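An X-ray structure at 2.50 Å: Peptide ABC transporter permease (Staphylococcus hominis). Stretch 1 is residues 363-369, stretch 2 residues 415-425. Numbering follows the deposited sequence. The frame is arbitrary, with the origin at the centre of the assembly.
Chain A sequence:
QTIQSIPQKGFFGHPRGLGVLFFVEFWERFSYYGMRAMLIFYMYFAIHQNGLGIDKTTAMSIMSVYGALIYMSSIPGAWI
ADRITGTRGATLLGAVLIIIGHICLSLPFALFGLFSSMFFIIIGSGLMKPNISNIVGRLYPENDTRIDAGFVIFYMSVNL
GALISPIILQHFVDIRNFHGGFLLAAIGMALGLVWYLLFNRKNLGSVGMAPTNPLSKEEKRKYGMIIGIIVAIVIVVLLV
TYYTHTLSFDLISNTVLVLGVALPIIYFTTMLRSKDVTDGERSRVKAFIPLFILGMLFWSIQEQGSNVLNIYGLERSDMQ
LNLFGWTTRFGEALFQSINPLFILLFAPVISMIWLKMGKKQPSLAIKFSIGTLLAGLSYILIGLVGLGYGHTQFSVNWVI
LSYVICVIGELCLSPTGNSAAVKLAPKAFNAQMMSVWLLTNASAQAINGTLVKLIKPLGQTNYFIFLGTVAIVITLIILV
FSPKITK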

# COMPACT_ATOMS: atom_id res chain seq x y z
N SER A 363 -16.98 -3.11 -18.07
CA SER A 363 -16.43 -4.34 -17.51
C SER A 363 -15.14 -4.09 -16.70
O SER A 363 -14.61 -2.98 -16.70
CB SER A 363 -16.17 -5.35 -18.62
OG SER A 363 -15.11 -4.96 -19.48
N LEU A 364 -14.67 -5.14 -16.01
CA LEU A 364 -13.45 -5.15 -15.19
C LEU A 364 -12.25 -4.67 -16.02
O LEU A 364 -11.50 -3.79 -15.58
CB LEU A 364 -13.22 -6.60 -14.70
CG LEU A 364 -13.03 -6.82 -13.20
CD1 LEU A 364 -13.44 -8.22 -12.81
CD2 LEU A 364 -11.59 -6.59 -12.80
N ALA A 365 -12.11 -5.23 -17.24
CA ALA A 365 -11.05 -4.93 -18.20
C ALA A 365 -11.09 -3.48 -18.68
O ALA A 365 -10.03 -2.87 -18.77
CB ALA A 365 -11.12 -5.89 -19.38
N ILE A 366 -12.29 -2.93 -18.98
CA ILE A 366 -12.46 -1.54 -19.42
C ILE A 366 -12.13 -0.56 -18.27
O ILE A 366 -11.38 0.39 -18.50
CB ILE A 366 -13.86 -1.29 -20.08
CG1 ILE A 366 -14.07 -2.19 -21.31
CG2 ILE A 366 -14.05 0.19 -20.47
CD1 ILE A 366 -15.56 -2.42 -21.75
N LYS A 367 -12.64 -0.83 -17.04
CA LYS A 367 -12.42 -0.02 -15.83
C LYS A 367 -10.93 0.10 -15.50
O LYS A 367 -10.46 1.21 -15.22
CB LYS A 367 -13.18 -0.58 -14.63
CG LYS A 367 -14.68 -0.29 -14.64
CD LYS A 367 -15.32 -0.74 -13.35
CE LYS A 367 -16.82 -0.61 -13.34
NZ LYS A 367 -17.38 -0.97 -12.02
N PHE A 368 -10.19 -1.04 -15.56
CA PHE A 368 -8.74 -1.12 -15.34
C PHE A 368 -7.97 -0.35 -16.41
O PHE A 368 -7.02 0.36 -16.08
CB PHE A 368 -8.28 -2.58 -15.33
CG PHE A 368 -8.16 -3.18 -13.95
CD1 PHE A 368 -9.29 -3.37 -13.15
CD2 PHE A 368 -6.93 -3.60 -13.46
CE1 PHE A 368 -9.17 -3.93 -11.88
CE2 PHE A 368 -6.82 -4.16 -12.19
CZ PHE A 368 -7.94 -4.33 -11.41
N SER A 369 -8.40 -0.47 -17.67
CA SER A 369 -7.82 0.22 -18.82
C SER A 369 -7.98 1.74 -18.67
O SER A 369 -7.01 2.45 -18.89
CB SER A 369 -8.44 -0.29 -20.12
OG SER A 369 -8.14 -1.66 -20.31
N PRO A 415 -12.14 -0.21 -6.81
CA PRO A 415 -13.31 -1.05 -6.45
C PRO A 415 -13.45 -2.29 -7.33
O PRO A 415 -14.09 -3.27 -6.96
CB PRO A 415 -14.51 -0.12 -6.63
CG PRO A 415 -13.95 1.25 -6.75
CD PRO A 415 -12.59 1.10 -7.34
N THR A 416 -12.80 -2.22 -8.51
CA THR A 416 -12.75 -3.21 -9.58
C THR A 416 -11.70 -4.31 -9.29
O THR A 416 -11.94 -5.47 -9.64
CB THR A 416 -12.53 -2.48 -10.91
OG1 THR A 416 -13.32 -1.29 -10.92
CG2 THR A 416 -12.88 -3.31 -12.10
N GLY A 417 -10.58 -3.93 -8.67
CA GLY A 417 -9.50 -4.85 -8.31
C GLY A 417 -9.85 -5.73 -7.12
O GLY A 417 -9.52 -6.93 -7.12
N ASN A 418 -10.51 -5.14 -6.11
CA ASN A 418 -10.96 -5.80 -4.87
C ASN A 418 -12.07 -6.82 -5.14
O ASN A 418 -12.11 -7.86 -4.48
CB ASN A 418 -11.44 -4.75 -3.85
CG ASN A 418 -10.34 -3.89 -3.26
OD1 ASN A 418 -9.49 -3.33 -3.96
ND2 ASN A 418 -10.36 -3.73 -1.94
N SER A 419 -12.96 -6.52 -6.11
CA SER A 419 -14.09 -7.37 -6.53
C SER A 419 -13.65 -8.48 -7.51
O SER A 419 -14.43 -9.40 -7.77
CB SER A 419 -15.17 -6.51 -7.18
OG SER A 419 -15.60 -5.46 -6.32
N ALA A 420 -12.41 -8.38 -8.04
CA ALA A 420 -11.81 -9.33 -8.98
C ALA A 420 -11.10 -10.50 -8.29
O ALA A 420 -11.03 -11.59 -8.87
CB ALA A 420 -10.84 -8.60 -9.88
N ALA A 421 -10.56 -10.27 -7.08
CA ALA A 421 -9.86 -11.27 -6.27
C ALA A 421 -10.82 -12.28 -5.59
O ALA A 421 -10.36 -13.20 -4.91
CB ALA A 421 -8.98 -10.58 -5.23
N VAL A 422 -12.15 -12.10 -5.80
CA VAL A 422 -13.23 -12.93 -5.27
C VAL A 422 -14.05 -13.57 -6.43
O VAL A 422 -14.38 -14.75 -6.36
CB VAL A 422 -14.11 -12.18 -4.21
CG1 VAL A 422 -14.80 -10.95 -4.79
CG2 VAL A 422 -15.11 -13.11 -3.53
N LYS A 423 -14.33 -12.79 -7.51
CA LYS A 423 -15.08 -13.23 -8.69
C LYS A 423 -14.28 -14.22 -9.54
O LYS A 423 -14.75 -15.33 -9.78
CB LYS A 423 -15.57 -12.01 -9.52
CG LYS A 423 -16.25 -12.34 -10.86
CD LYS A 423 -17.67 -12.91 -10.72
CE LYS A 423 -18.23 -13.41 -12.03
NZ LYS A 423 -17.60 -14.69 -12.46
N LEU A 424 -13.08 -13.82 -9.98
CA LEU A 424 -12.18 -14.64 -10.80
C LEU A 424 -11.38 -15.66 -9.95
O LEU A 424 -10.46 -16.30 -10.45
CB LEU A 424 -11.23 -13.74 -11.63
CG LEU A 424 -11.89 -12.75 -12.61
CD1 LEU A 424 -11.27 -11.38 -12.51
CD2 LEU A 424 -11.83 -13.26 -14.04
N ALA A 425 -11.78 -15.83 -8.67
CA ALA A 425 -11.12 -16.71 -7.70
C ALA A 425 -11.62 -18.17 -7.69
O ALA A 425 -12.83 -18.39 -7.58
CB ALA A 425 -11.23 -16.12 -6.30

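Stretch 1 is the start of a helix, and stretch 2 is largely helical, with a kink near Pro-415 and Thr-416; Leu-424 is the first residue past the helix to leave helical phi/psi. No hydrogen bond joins them, so the contact rests on van der Waals packing, of side chains against side chains and against the backbone of stretch 2. The backbones come nearest at Leu-364 and Thr-416, whose CA atoms lie 6.0 Å apart.

Ser-363 sits at the N-cap position and makes no contact with stretch 2. Its O accepts a hydrogen bond from Lys-367 N at 2.9 Å, closing the first turn.

Leu-364 reaches along stretch 2. Leu-364 CD2 packs against the Ala-420 methyl, 3.6 Å from its CB, and lies 3.6 Å from Thr-416 CG2. Leu-364 CD1 meets Leu-424 CD1 at 3.8 Å. These apolar groups cover one another.

Ala-365 points away. Its O accepts hydrogen bonds from Ser-369 N at 3.1 Å and Ser-369 OG at 2.7 Å, both within the helix.

Lys-367 points toward stretch 2. Lys-367 CD packs 3.2 Å from Thr-416 OG1, a van der Waals contact; that hydroxyl is hydrogen-bonded elsewhere in the structure.

Phe-368 sets its ring edge against the backbone. Phe-368 CE1 lies 3.5 Å from Gly-417 N and 3.6 Å from Thr-416 C. Gly-417 has no side chain, which leaves room for the ring: an ideal CB there would lie a tight 3.4 Å from Phe-368 CZ. Phe-368 CD1 also touches Thr-416 CG2 at 3.7 Å.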